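Local structure of transcriptional regulator (Thermus thermophilus, 2H0A) at residues Glu78-Leu83 / Gln242-Arg247; Asp92-Asp97 / Glu234-Arg239; Asn98-Arg103 / Arg259-Leu264; Gly114-Ile119 / Pro181-Ala186; Gly166-Leu171 / Leu196-Arg201. The protein probably regulates transcription as a CcpA-like repressor, with a periplasmic-binding-protein-like core that may respond to an effector. All blocks are in the same frame, centred on the assembly; numbering follows the deposited sequence.

Contact 1: Glu78-Leu83 / Gln242-Arg247; sequences ERPVVL and QLLLER
Val-82 on the strand side is gripped by two consecutive leucines of the helix, one for each methyl branch. Its CG1 lies against Leu-244, 3.5 Å from CD1 and 3.6 Å from CB, so that this methyl meets both the root and one branch tip of the leucine. The other methyl, CG2, turns to Leu-243 and stands 4.0 Å from its CD1, the two side chains crossing at about a right angle. Chi1 of Val-82, 55°, puts CG1 in the crowded position between the backbone N and the carbonyl carbon and leaves CG2 anti to N; the fork thus opens toward both helix residues. A beta-branched residue suits this place, because it is compact and offers two methyls close to the backbone. Leu-244 reaches farther: its CG is anti to the backbone N (chi1 -173°), and CD1 also comes to 3.7 Å from the carbonyl O of Pro-80.

Pro-80 closes the outer end of the contact, with CB 4.1 Å from CB of Arg-247. Here the arginine supplies only the aliphatic root of its side chain. The chain bends at chi2, which turns CD off the proline; the guanidinium ends at Asp-92 in a salt bridge through NH1, modelled too short for its geometry to be trusted.

Around these residues, Leu-244 and Val-82 both touch Ile-60 of strand 58-62, while Leu-243 touches Val-94 of strand 92-96. Helix 233-248 therefore packs on strand 81-84 and also touches the strands beside it, 58-62 and 92-96, in the sheet of the first lobe.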
# COMPACT_ATOMS: atom_id res chain seq x y z
N GLU A 78 21.68 21.71 -9.45
CA GLU A 78 23.05 21.75 -9.95
C GLU A 78 23.78 20.52 -9.41
O GLU A 78 24.86 20.17 -9.89
CB GLU A 78 23.75 23.03 -9.47
CG GLU A 78 23.86 24.15 -10.51
CD GLU A 78 24.96 23.91 -11.54
OE1 GLU A 78 24.83 22.98 -12.36
OE2 GLU A 78 25.96 24.66 -11.52
N ARG A 79 23.18 19.88 -8.41
CA ARG A 79 23.76 18.69 -7.81
C ARG A 79 23.75 17.53 -8.81
O ARG A 79 22.90 17.46 -9.70
CB ARG A 79 22.96 18.27 -6.58
CG ARG A 79 22.97 19.24 -5.40
CD ARG A 79 24.38 19.62 -4.99
NE ARG A 79 24.82 20.84 -5.66
CZ ARG A 79 24.32 22.05 -5.41
NH1 ARG A 79 23.35 22.20 -4.51
N PRO A 80 24.72 16.61 -8.68
CA PRO A 80 24.78 15.46 -9.59
C PRO A 80 23.64 14.49 -9.26
O PRO A 80 23.32 14.27 -8.09
CB PRO A 80 26.16 14.87 -9.29
CG PRO A 80 26.36 15.21 -7.84
CD PRO A 80 25.88 16.63 -7.77
N VAL A 81 23.04 13.91 -10.29
CA VAL A 81 21.94 12.98 -10.09
C VAL A 81 22.19 11.64 -10.77
O VAL A 81 22.54 11.57 -11.95
CB VAL A 81 20.61 13.57 -10.63
CG1 VAL A 81 19.46 12.64 -10.31
N VAL A 82 22.01 10.56 -10.01
CA VAL A 82 22.20 9.22 -10.54
C VAL A 82 20.92 8.41 -10.34
O VAL A 82 20.43 8.26 -9.22
CB VAL A 82 23.38 8.51 -9.83
CG1 VAL A 82 23.17 8.53 -8.33
CG2 VAL A 82 23.52 7.08 -10.33
N LEU A 83 20.37 7.91 -11.44
CA LEU A 83 19.14 7.11 -11.42
C LEU A 83 19.42 5.64 -11.15
O LEU A 83 20.42 5.10 -11.62
CB LEU A 83 18.42 7.20 -12.76
CG LEU A 83 17.75 8.51 -13.18
CD1 LEU A 83 17.23 8.36 -14.60
CD2 LEU A 83 16.62 8.83 -12.24
N GLN A 242 28.03 4.37 -5.59
CA GLN A 242 29.39 4.54 -6.08
C GLN A 242 29.49 5.53 -7.23
O GLN A 242 30.36 6.40 -7.23
CB GLN A 242 29.98 3.20 -6.52
CG GLN A 242 31.40 3.31 -7.10
CD GLN A 242 32.46 3.72 -6.08
OE1 GLN A 242 33.52 4.24 -6.45
NE2 GLN A 242 32.20 3.47 -4.80
N LEU A 243 28.61 5.40 -8.21
CA LEU A 243 28.61 6.30 -9.36
C LEU A 243 28.43 7.72 -8.86
O LEU A 243 29.13 8.63 -9.31
CB LEU A 243 27.46 5.97 -10.32
CG LEU A 243 27.53 4.67 -11.13
CD1 LEU A 243 26.18 4.39 -11.75
CD2 LEU A 243 28.59 4.78 -12.21
N LEU A 244 27.50 7.89 -7.93
CA LEU A 244 27.21 9.20 -7.36
C LEU A 244 28.46 9.81 -6.75
O LEU A 244 28.77 10.98 -7.00
CB LEU A 244 26.12 9.08 -6.29
CG LEU A 244 25.61 10.40 -5.72
CD1 LEU A 244 24.92 11.20 -6.80
CD2 LEU A 244 24.66 10.12 -4.58
N LEU A 245 29.17 9.02 -5.95
CA LEU A 245 30.40 9.44 -5.30
C LEU A 245 31.40 9.90 -6.32
O LEU A 245 31.98 10.98 -6.21
CB LEU A 245 31.03 8.28 -4.53
CG LEU A 245 30.57 8.00 -3.10
CD1 LEU A 245 31.35 6.80 -2.57
CD2 LEU A 245 30.80 9.22 -2.22
N GLU A 246 31.62 9.05 -7.32
CA GLU A 246 32.57 9.37 -8.38
C GLU A 246 32.23 10.74 -8.93
O GLU A 246 33.10 11.58 -9.13
CB GLU A 246 32.49 8.31 -9.49
CG GLU A 246 33.26 7.04 -9.16
CD GLU A 246 32.76 5.82 -9.92
OE1 GLU A 246 32.12 5.99 -10.98
OE2 GLU A 246 33.01 4.69 -9.46
N ARG A 247 30.94 10.97 -9.15
CA ARG A 247 30.49 12.24 -9.69
C ARG A 247 30.62 13.36 -8.65
O ARG A 247 31.05 14.47 -8.98
CB ARG A 247 29.04 12.11 -10.15
CG ARG A 247 28.80 12.66 -11.53
CD ARG A 247 28.85 11.59 -12.62
NE ARG A 247 29.31 12.16 -13.88
CZ ARG A 247 28.99 11.70 -15.09
NH1 ARG A 247 28.20 10.66 -15.23
NH2 ARG A 247 29.48 12.30 -16.16

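Contact 2: Asp92-Asp97 / Glu234-Arg239; sequences DSVYLD and EAMGAR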
# COMPACT_ATOMS: atom_id res chain seq x y z
N ASP A 92 23.46 9.22 -15.08
CA ASP A 92 24.06 7.91 -14.85
C ASP A 92 22.90 7.04 -14.37
O ASP A 92 22.14 7.43 -13.48
CB ASP A 92 25.13 7.98 -13.76
CG ASP A 92 26.37 8.74 -14.20
OD1 ASP A 92 26.62 8.82 -15.42
OD2 ASP A 92 27.10 9.24 -13.32
N SER A 93 22.76 5.86 -14.96
CA SER A 93 21.66 4.99 -14.60
C SER A 93 22.04 3.54 -14.38
O SER A 93 22.73 2.94 -15.20
CB SER A 93 20.60 5.05 -15.69
OG SER A 93 20.34 6.38 -16.09
N VAL A 94 21.60 2.99 -13.26
CA VAL A 94 21.82 1.58 -12.99
C VAL A 94 20.42 1.00 -13.17
O VAL A 94 19.42 1.64 -12.84
CB VAL A 94 22.39 1.36 -11.55
CG1 VAL A 94 22.65 2.69 -10.90
CG2 VAL A 94 21.45 0.50 -10.72
N TYR A 95 20.32 -0.19 -13.75
CA TYR A 95 19.02 -0.80 -13.98
C TYR A 95 19.17 -2.29 -14.22
O TYR A 95 20.27 -2.78 -14.44
CB TYR A 95 18.34 -0.17 -15.19
CG TYR A 95 19.14 -0.34 -16.46
CD1 TYR A 95 20.25 0.47 -16.72
CD2 TYR A 95 18.83 -1.35 -17.37
CE1 TYR A 95 21.02 0.28 -17.86
CE2 TYR A 95 19.60 -1.56 -18.51
CZ TYR A 95 20.70 -0.74 -18.75
OH TYR A 95 21.49 -0.95 -19.86
N LEU A 96 18.04 -3.00 -14.18
CA LEU A 96 18.03 -4.44 -14.38
C LEU A 96 17.43 -4.82 -15.73
O LEU A 96 16.57 -4.12 -16.25
CB LEU A 96 17.19 -5.11 -13.29
CG LEU A 96 17.32 -6.63 -13.27
CD1 LEU A 96 18.35 -7.00 -12.24
CD2 LEU A 96 15.99 -7.28 -12.95
N ASP A 97 17.90 -5.93 -16.28
CA ASP A 97 17.36 -6.42 -17.55
C ASP A 97 16.12 -7.24 -17.20
O ASP A 97 16.19 -8.47 -17.08
CB ASP A 97 18.38 -7.31 -18.26
CG ASP A 97 17.96 -7.67 -19.68
OD1 ASP A 97 16.78 -8.00 -19.90
OD2 ASP A 97 18.82 -7.62 -20.58
N GLU A 234 20.34 -4.75 -3.61
CA GLU A 234 21.31 -4.05 -2.78
C GLU A 234 22.48 -3.61 -3.65
O GLU A 234 22.88 -2.44 -3.63
CB GLU A 234 21.80 -4.95 -1.65
CG GLU A 234 20.70 -5.45 -0.74
CD GLU A 234 20.00 -6.69 -1.28
OE1 GLU A 234 19.78 -6.76 -2.51
OE2 GLU A 234 19.66 -7.59 -0.48
N ALA A 235 23.01 -4.55 -4.44
CA ALA A 235 24.14 -4.26 -5.33
C ALA A 235 23.77 -3.13 -6.30
O ALA A 235 24.63 -2.33 -6.69
CB ALA A 235 24.52 -5.53 -6.11
N MET A 236 22.49 -3.08 -6.68
CA MET A 236 22.01 -2.04 -7.59
C MET A 236 22.07 -0.69 -6.87
O MET A 236 22.43 0.31 -7.48
CB MET A 236 20.57 -2.35 -8.04
CG MET A 236 20.45 -3.54 -9.00
SD MET A 236 18.74 -3.94 -9.45
CE MET A 236 18.32 -2.45 -10.29
N GLY A 237 21.72 -0.68 -5.59
CA GLY A 237 21.77 0.54 -4.80
C GLY A 237 23.21 0.93 -4.55
O GLY A 237 23.60 2.09 -4.72
N ALA A 238 24.02 -0.05 -4.14
CA ALA A 238 25.45 0.16 -3.90
C ALA A 238 26.13 0.72 -5.15
O ALA A 238 26.95 1.63 -5.06
CB ALA A 238 26.12 -1.15 -3.49
N ARG A 239 25.80 0.18 -6.32
CA ARG A 239 26.40 0.67 -7.56
C ARG A 239 25.94 2.10 -7.80
O ARG A 239 26.72 2.95 -8.22
CB ARG A 239 26.01 -0.21 -8.75
CG ARG A 239 26.50 0.30 -10.10
CD ARG A 239 28.02 0.57 -10.10
NE ARG A 239 28.77 -0.62 -9.71
CZ ARG A 239 30.09 -0.65 -9.52
NH1 ARG A 239 30.80 0.45 -9.69
NH2 ARG A 239 30.68 -1.77 -9.14
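Tyr-95 meets Met-236 through its flat backbone and not through its ring. The peptide group joining Tyr-95 to Leu-96 presents a face to the methyl of Met-236, whose CE is 4.0 Å from Tyr-95 C and 3.9 Å from Leu-96 N. The side chain of Tyr-95 starts off away from the helix; the carbonyl O of Ser-93 lies in the plane of the ring at its edge, and OH has a weak hydrogen bond to Glu-257.

Met-236 takes the largest share of the contact on the helix side. It runs out from the helix and bends at chi3 (63°), which places CE over the peptide, while SD stays 4.2 Å from CD1 of Leu-96. The leucine and methionine side chains cross at about a right angle. An unbranched, flexible thioether suits this place because it can fold against the uneven surface of a strand.

Nearer the helix backbone, Val-94 packs against CB of Met-236, its CG2 4.0 Å from that atom, though its methyls are modelled in an eclipsed rotation and their exact places are uncertain. Arg-239 adds a marginal touch, CG to Val-94 CB at 4.5 Å, with the methylene stem doing the packing; the guanidinium takes no part in it.

Strand 92-96 and the segment 234-239 run almost antiparallel, at 173°, with their axes 8.5 Å apart. Val-94 continues along the same helix to Ala-240 and Leu-243, and Phe-260 of the neighbouring strand 257-265 packs against Leu-96, Ala-235 and Arg-239, so helix 233-248 rests on both strands at once.

Contact 3: Asn98-Arg103 / Arg259-Leu264; sequences NRLGGR and RFEPVL
Glu-261 crosses Leu-100 obliquely, its atoms from CB to OE2 all near the one methyl CD2. From CB, 4.2 Å from Leu-100 CD2, the glutamate chain runs extended beyond CG, and CG and CD come slightly closer in turn. At the tip OE2 is 3.8 Å from that methyl, and there the chemistry changes: the same oxygen takes a salt bridge from Arg-259, NH2 to OE2 at 2.9 Å, through its anti lone pair. OE2 lies 19° out of the guanidinium plane, and NH1 adds a weak second bond to it. Arg-259 NH2 also pairs with Asp-97, and the two acidic partners together probably fix the arginine end. Leu-100 CD2 thus packs against both the stem and the paired end of this ion pair.

Beside it the ring of Pro-262 lies against the backbone, CG being 3.5 Å from Leu-100 O and 3.8 Å from Gly-101 CA. Gly-101 has no side chain to hold the ring off, and its positive phi of 103° is one that glycine readily takes. Asp-97 OD1 binds the N of Leu-100, securing the turn into helix 99-109.

Two chain crossings between lobes meet here, from strand 92-96 into helix 99-109 and along the broken strand 257-265, as in the hinge of type I periplasmic-binding-protein folds of the LacI family.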
# COMPACT_ATOMS: atom_id res chain seq x y z
N ASN A 98 14.99 -6.57 -17.02
CA ASN A 98 13.75 -7.24 -16.67
C ASN A 98 13.17 -8.14 -17.75
O ASN A 98 12.45 -9.08 -17.43
CB ASN A 98 12.70 -6.21 -16.25
CG ASN A 98 12.80 -5.84 -14.78
OD1 ASN A 98 12.38 -6.60 -13.91
ND2 ASN A 98 13.38 -4.67 -14.51
N ARG A 99 13.46 -7.85 -19.01
CA ARG A 99 12.95 -8.68 -20.11
C ARG A 99 13.59 -10.05 -19.95
O ARG A 99 12.94 -11.08 -20.08
CB ARG A 99 13.32 -8.09 -21.47
CG ARG A 99 12.41 -8.54 -22.59
CD ARG A 99 13.03 -8.32 -23.94
NE ARG A 99 12.05 -8.46 -25.02
CZ ARG A 99 11.11 -7.57 -25.30
NH1 ARG A 99 11.00 -6.45 -24.57
NH2 ARG A 99 10.27 -7.78 -26.30
N LEU A 100 14.89 -10.04 -19.68
CA LEU A 100 15.61 -11.27 -19.41
C LEU A 100 15.09 -11.54 -18.00
O LEU A 100 14.91 -10.61 -17.21
CB LEU A 100 17.11 -11.00 -19.39
CG LEU A 100 18.00 -12.15 -18.92
CD1 LEU A 100 18.07 -13.21 -20.00
CD2 LEU A 100 19.38 -11.63 -18.62
N GLY A 101 14.86 -12.80 -17.66
CA GLY A 101 14.33 -13.04 -16.33
C GLY A 101 12.86 -13.32 -16.56
O GLY A 101 12.29 -14.22 -15.97
N GLY A 102 12.25 -12.50 -17.41
CA GLY A 102 10.88 -12.73 -17.77
C GLY A 102 11.04 -13.99 -18.61
O GLY A 102 10.23 -14.91 -18.57
N ARG A 103 12.15 -14.02 -19.35
CA ARG A 103 12.49 -15.15 -20.20
C ARG A 103 13.00 -16.29 -19.34
O ARG A 103 12.68 -17.45 -19.60
CB ARG A 103 13.56 -14.76 -21.23
CG ARG A 103 13.09 -13.74 -22.24
CD ARG A 103 13.94 -13.79 -23.49
NE ARG A 103 15.32 -13.41 -23.24
CZ ARG A 103 15.77 -12.15 -23.23
NH1 ARG A 103 14.93 -11.15 -23.45
NH2 ARG A 103 17.05 -11.91 -23.00
N ARG A 259 24.00 -2.08 -16.26
CA ARG A 259 22.92 -3.05 -16.33
C ARG A 259 23.18 -4.33 -15.54
O ARG A 259 24.22 -4.98 -15.70
CB ARG A 259 22.65 -3.37 -17.80
CG ARG A 259 21.93 -4.67 -18.10
CD ARG A 259 21.87 -4.88 -19.61
NE ARG A 259 21.37 -6.20 -19.97
CZ ARG A 259 22.07 -7.33 -19.85
NH1 ARG A 259 23.32 -7.31 -19.39
NH2 ARG A 259 21.50 -8.49 -20.17
N PHE A 260 22.23 -4.68 -14.68
CA PHE A 260 22.33 -5.88 -13.87
C PHE A 260 21.48 -6.99 -14.48
O PHE A 260 20.60 -6.71 -15.30
CB PHE A 260 21.88 -5.59 -12.43
CG PHE A 260 22.90 -4.84 -11.62
CD1 PHE A 260 23.21 -3.52 -11.91
CD2 PHE A 260 23.55 -5.46 -10.55
CE1 PHE A 260 24.15 -2.82 -11.15
CE2 PHE A 260 24.50 -4.77 -9.79
CZ PHE A 260 24.80 -3.45 -10.09
N GLU A 261 21.73 -8.24 -14.10
CA GLU A 261 20.96 -9.36 -14.62
C GLU A 261 20.35 -10.17 -13.49
O GLU A 261 20.99 -10.42 -12.48
CB GLU A 261 21.82 -10.31 -15.48
CG GLU A 261 22.49 -9.68 -16.69
CD GLU A 261 23.15 -10.72 -17.60
OE1 GLU A 261 23.78 -11.66 -17.08
OE2 GLU A 261 23.05 -10.59 -18.84
N PRO A 262 19.09 -10.58 -13.65
CA PRO A 262 18.40 -11.37 -12.64
C PRO A 262 18.78 -12.84 -12.82
O PRO A 262 19.27 -13.23 -13.87
CB PRO A 262 16.94 -11.11 -12.96
CG PRO A 262 16.95 -11.04 -14.45
CD PRO A 262 18.17 -10.19 -14.73
N VAL A 263 18.57 -13.65 -11.79
CA VAL A 263 18.93 -15.05 -11.89
C VAL A 263 17.88 -15.93 -11.23
O VAL A 263 17.31 -15.56 -10.20
CB VAL A 263 20.31 -15.31 -11.23
CG1 VAL A 263 20.24 -15.01 -9.74
CG2 VAL A 263 20.75 -16.75 -11.46
N LEU A 264 17.62 -17.08 -11.82
CA LEU A 264 16.64 -18.01 -11.28
C LEU A 264 17.20 -18.71 -10.06
O LEU A 264 18.35 -19.17 -10.07
CB LEU A 264 16.28 -19.07 -12.32
CG LEU A 264 14.99 -19.91 -12.19
CD1 LEU A 264 15.23 -21.25 -12.88
CD2 LEU A 264 14.61 -20.14 -10.76

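Contact 4: Gly114-Ile119 / Pro181-Ala186; sequences GPIFAI and PLNVFA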
# COMPACT_ATOMS: atom_id res chain seq x y z
N GLY A 114 0.95 -29.25 -16.82
CA GLY A 114 -0.13 -28.35 -16.44
C GLY A 114 0.01 -26.97 -17.04
O GLY A 114 1.13 -26.50 -17.25
N PRO A 115 -1.11 -26.27 -17.31
CA PRO A 115 -1.15 -24.92 -17.89
C PRO A 115 -0.39 -23.87 -17.08
O PRO A 115 -0.39 -23.88 -15.86
CB PRO A 115 -2.64 -24.62 -17.95
CG PRO A 115 -3.16 -25.37 -16.77
CD PRO A 115 -2.46 -26.68 -16.89
N ILE A 116 0.24 -22.95 -17.80
CA ILE A 116 1.01 -21.90 -17.18
C ILE A 116 0.23 -20.58 -17.12
O ILE A 116 -0.28 -20.09 -18.14
CB ILE A 116 2.31 -21.68 -17.97
CG1 ILE A 116 3.11 -22.99 -18.01
CG2 ILE A 116 3.10 -20.54 -17.37
CD1 ILE A 116 4.23 -23.01 -19.02
N PHE A 117 0.11 -20.03 -15.92
CA PHE A 117 -0.60 -18.77 -15.70
C PHE A 117 0.40 -17.73 -15.24
O PHE A 117 1.48 -18.06 -14.77
CB PHE A 117 -1.68 -18.92 -14.63
CG PHE A 117 -2.75 -19.91 -14.95
CD1 PHE A 117 -2.57 -21.26 -14.68
CD2 PHE A 117 -3.94 -19.50 -15.54
CE1 PHE A 117 -3.56 -22.18 -14.97
CE2 PHE A 117 -4.94 -20.41 -15.83
CZ PHE A 117 -4.75 -21.76 -15.55
N ALA A 118 0.01 -16.47 -15.36
CA ALA A 118 0.86 -15.37 -14.96
C ALA A 118 0.05 -14.29 -14.25
O ALA A 118 -1.14 -14.09 -14.53
CB ALA A 118 1.57 -14.79 -16.17
N ILE A 119 0.70 -13.60 -13.32
CA ILE A 119 0.07 -12.52 -12.58
C ILE A 119 0.81 -11.23 -12.94
O ILE A 119 2.03 -11.16 -12.84
CB ILE A 119 0.14 -12.76 -11.05
CG1 ILE A 119 -0.44 -14.13 -10.70
CG2 ILE A 119 -0.65 -11.68 -10.31
CD1 ILE A 119 -0.45 -14.45 -9.24
N PRO A 181 -2.10 -30.35 -11.68
CA PRO A 181 -1.06 -29.36 -11.39
C PRO A 181 -1.14 -28.17 -12.33
O PRO A 181 -1.60 -28.29 -13.47
CB PRO A 181 0.21 -30.15 -11.62
CG PRO A 181 -0.16 -30.96 -12.82
CD PRO A 181 -1.56 -31.47 -12.46
N LEU A 182 -0.71 -27.02 -11.84
CA LEU A 182 -0.69 -25.82 -12.65
C LEU A 182 0.47 -24.93 -12.20
O LEU A 182 0.89 -24.97 -11.04
CB LEU A 182 -2.02 -25.07 -12.59
CG LEU A 182 -2.50 -24.45 -11.28
CD1 LEU A 182 -3.63 -23.49 -11.56
CD2 LEU A 182 -2.94 -25.55 -10.35
N ASN A 183 0.97 -24.15 -13.14
CA ASN A 183 2.10 -23.28 -12.88
C ASN A 183 1.68 -21.83 -12.87
O ASN A 183 0.87 -21.40 -13.69
CB ASN A 183 3.15 -23.51 -13.95
CG ASN A 183 3.48 -24.98 -14.09
OD1 ASN A 183 4.04 -25.58 -13.18
ND2 ASN A 183 3.11 -25.56 -15.23
N VAL A 184 2.25 -21.09 -11.93
CA VAL A 184 1.96 -19.68 -11.76
C VAL A 184 3.22 -18.81 -11.70
O VAL A 184 4.16 -19.11 -10.97
CB VAL A 184 1.15 -19.42 -10.46
CG1 VAL A 184 0.87 -17.92 -10.30
CG2 VAL A 184 -0.16 -20.21 -10.49
N PHE A 185 3.22 -17.75 -12.49
CA PHE A 185 4.32 -16.80 -12.48
C PHE A 185 3.73 -15.58 -11.77
O PHE A 185 3.03 -14.78 -12.39
CB PHE A 185 4.76 -16.42 -13.90
CG PHE A 185 5.85 -15.38 -13.94
CD1 PHE A 185 6.81 -15.32 -12.92
CD2 PHE A 185 5.94 -14.48 -14.98
CE1 PHE A 185 7.84 -14.38 -12.95
CE2 PHE A 185 6.96 -13.52 -15.02
CZ PHE A 185 7.91 -13.48 -14.00
N ALA A 186 4.01 -15.47 -10.48
CA ALA A 186 3.49 -14.37 -9.66
C ALA A 186 3.86 -13.00 -10.19
O ALA A 186 3.03 -12.10 -10.19
CB ALA A 186 3.97 -14.51 -8.23
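Four backbone hydrogen bonds join Gly-114–Ile-119 to Pro-181–Ala-186 in parallel register. Asn-183 receives and gives: its N donates to Pro-115 O at 3.1 Å and nearly straight (171°), and its O accepts from Phe-117 N at 2.7 Å. Phe-185 repeats the pattern two residues on, with its N bonded to Phe-117 O at 2.9 Å and its O to Ile-119 N at 2.8 Å.

Side chains then pack on both faces of this ladder. On one, Phe-117 takes CG beside its own backbone N (chi1 -61°), and ring atom CE1 comes to 3.7 Å from Leu-182 CD1; Asn-183 O sits at the ring edge, in its plane. Farther along, Ile-119 CD1 meets Val-184 CG1 at 3.9 Å, and Phe-174 of helix 164-175 covers these residues. On the other face Ala-118 CB lies 4.2 Å from Phe-185 CB, the small alanine suiting a place beneath Met-138 and Phe-141 of helix 133-147. Asn-183 shares this face beside Ile-116, where its ND2 is bonded to Pro-113 O.

With helices on both faces, most of the backbone groups between the two strands are paired and the side chains can be almost wholly apolar, as befits an interior strand pair of a three-layer alpha/beta lobe.

Contact 5: Gly166-Leu171 / Leu196-Arg201; sequences GGRLAL and LEEAVR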
# COMPACT_ATOMS: atom_id res chain seq x y z
N GLY A 166 -3.85 -10.08 -3.69
CA GLY A 166 -3.97 -10.18 -5.13
C GLY A 166 -3.58 -11.58 -5.60
O GLY A 166 -4.25 -12.17 -6.45
N GLY A 167 -2.50 -12.10 -5.04
CA GLY A 167 -2.05 -13.44 -5.40
C GLY A 167 -3.07 -14.50 -5.04
O GLY A 167 -3.28 -15.46 -5.78
N ARG A 168 -3.71 -14.33 -3.89
CA ARG A 168 -4.73 -15.28 -3.45
C ARG A 168 -5.93 -15.18 -4.39
O ARG A 168 -6.46 -16.20 -4.82
CB ARG A 168 -5.16 -14.99 -2.01
CG ARG A 168 -4.06 -15.22 -0.98
CD ARG A 168 -4.53 -14.82 0.42
NE ARG A 168 -5.75 -15.53 0.77
CZ ARG A 168 -6.65 -15.10 1.63
NH1 ARG A 168 -6.48 -13.94 2.25
NH2 ARG A 168 -7.75 -15.82 1.87
N LEU A 169 -6.35 -13.96 -4.70
CA LEU A 169 -7.48 -13.77 -5.60
C LEU A 169 -7.16 -14.46 -6.94
O LEU A 169 -8.03 -15.12 -7.54
CB LEU A 169 -7.72 -12.28 -5.85
CG LEU A 169 -8.92 -11.47 -5.34
CD1 LEU A 169 -9.90 -12.31 -4.56
CD2 LEU A 169 -8.39 -10.31 -4.50
N ALA A 170 -5.92 -14.32 -7.40
CA ALA A 170 -5.48 -14.90 -8.66
C ALA A 170 -5.47 -16.43 -8.71
O ALA A 170 -6.01 -17.02 -9.64
CB ALA A 170 -4.10 -14.36 -9.03
N LEU A 171 -4.86 -17.08 -7.73
CA LEU A 171 -4.85 -18.54 -7.72
C LEU A 171 -6.29 -19.05 -7.76
O LEU A 171 -6.61 -20.04 -8.42
CB LEU A 171 -4.14 -19.06 -6.47
CG LEU A 171 -4.15 -20.58 -6.30
CD1 LEU A 171 -3.41 -21.22 -7.47
CD2 LEU A 171 -3.51 -20.98 -4.98
N LEU A 196 1.03 -18.82 -2.72
CA LEU A 196 1.58 -19.86 -1.87
C LEU A 196 0.65 -20.10 -0.68
O LEU A 196 0.29 -21.24 -0.38
CB LEU A 196 2.95 -19.41 -1.37
CG LEU A 196 4.07 -20.43 -1.43
CD1 LEU A 196 4.12 -21.08 -2.79
CD2 LEU A 196 5.38 -19.74 -1.12
N GLU A 197 0.26 -19.02 -0.01
CA GLU A 197 -0.62 -19.06 1.15
C GLU A 197 -1.99 -19.66 0.85
O GLU A 197 -2.45 -20.55 1.57
CB GLU A 197 -0.82 -17.64 1.70
CG GLU A 197 -1.73 -17.57 2.91
CD GLU A 197 -2.34 -16.19 3.11
OE1 GLU A 197 -1.58 -15.23 3.34
OE2 GLU A 197 -3.58 -16.08 3.01
N GLU A 198 -2.63 -19.17 -0.21
CA GLU A 198 -3.95 -19.66 -0.60
C GLU A 198 -3.89 -21.11 -1.07
O GLU A 198 -4.84 -21.86 -0.92
CB GLU A 198 -4.55 -18.80 -1.71
CG GLU A 198 -6.00 -19.14 -2.05
CD GLU A 198 -6.99 -18.72 -0.96
OE1 GLU A 198 -6.56 -18.45 0.18
OE2 GLU A 198 -8.21 -18.68 -1.24
N ALA A 199 -2.77 -21.50 -1.65
CA ALA A 199 -2.65 -22.87 -2.09
C ALA A 199 -2.72 -23.74 -0.85
O ALA A 199 -3.57 -24.62 -0.75
CB ALA A 199 -1.33 -23.08 -2.82
N VAL A 200 -1.82 -23.48 0.11
CA VAL A 200 -1.75 -24.23 1.36
C VAL A 200 -3.10 -24.30 2.07
O VAL A 200 -3.48 -25.35 2.59
CB VAL A 200 -0.72 -23.61 2.31
CG1 VAL A 200 -0.71 -24.36 3.63
CG2 VAL A 200 0.65 -23.64 1.67
N ARG A 201 -3.80 -23.18 2.09
CA ARG A 201 -5.11 -23.11 2.70
C ARG A 201 -6.01 -24.16 2.04
O ARG A 201 -7.19 -24.28 2.36
CB ARG A 201 -5.71 -21.72 2.47
CG ARG A 201 -6.48 -21.17 3.64
CD ARG A 201 -7.41 -20.09 3.17
NE ARG A 201 -8.56 -20.69 2.50
CZ ARG A 201 -9.40 -20.02 1.73
NH1 ARG A 201 -9.22 -18.72 1.53
NH2 ARG A 201 -10.43 -20.64 1.18
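Two arginines come close despite their like charges: Arg-168 NH2 is 3.3 Å from Arg-201 NH1, each lying at the edge of the other's guanidinium, with the planes 77° apart. Glu-198, with one oxygen toward each arginine, probably offsets the repulsion. Its OE1 accepts a hydrogen bond from Arg-168 NE at 3.1 Å, in the guanidinium plane but from above the carboxylate plane, and a weak one from NH2; OE2 pairs with Arg-201 NH1 at 2.9 Å through charge alone. Glu-197 adds negative charge from another direction. Its OE2 stands over a face of the Arg-168 guanidinium, 3.2 Å from NE, where no N-H points at it. Arg-168 reaches both acids with a chain bent at chi3 (56°), while its CG rests 3.7 Å from Glu-198 CB.

The apolar half of the contact belongs to Leu-171, whose CD2 lies 3.7 Å from Ala-199 CB. A small alanine lets this branch come down onto the helix backbone.

Across the dimer interface, Arg-168 NH2 makes a weak hydrogen bond to Tyr-158 OH of the second subunit. The segments 166-171 and 196-200, which cross at -50°, belong to the helical layer on one side of the sheet of an alpha/beta lobe, and helix 164-175 takes part in the dimer interface.

How the contacts relate
Contacts 1 and 2 share helix 233-248 and adjacent strands, with centres 13 Å apart, and are joined by a probable hydrogen bond from Leu-83 N to Asp-92 O. Contact 3, also 13 Å from contact 2, continues from it through Phe-260 N, probably hydrogen-bonded to Tyr-95 O at 2.7 Å, and carries the chain across to the second lobe. There contacts 4 and 5 lie 12 Å apart, Ile-119 CD1 of the sheet touching Ala-170 CB of the helix at 3.7 Å. Contact 3 lies between contacts 1 and 5, its centre 25 Å from each. In many relatives a small effector binds in the cleft between the lobes; whether this protein does so is not established.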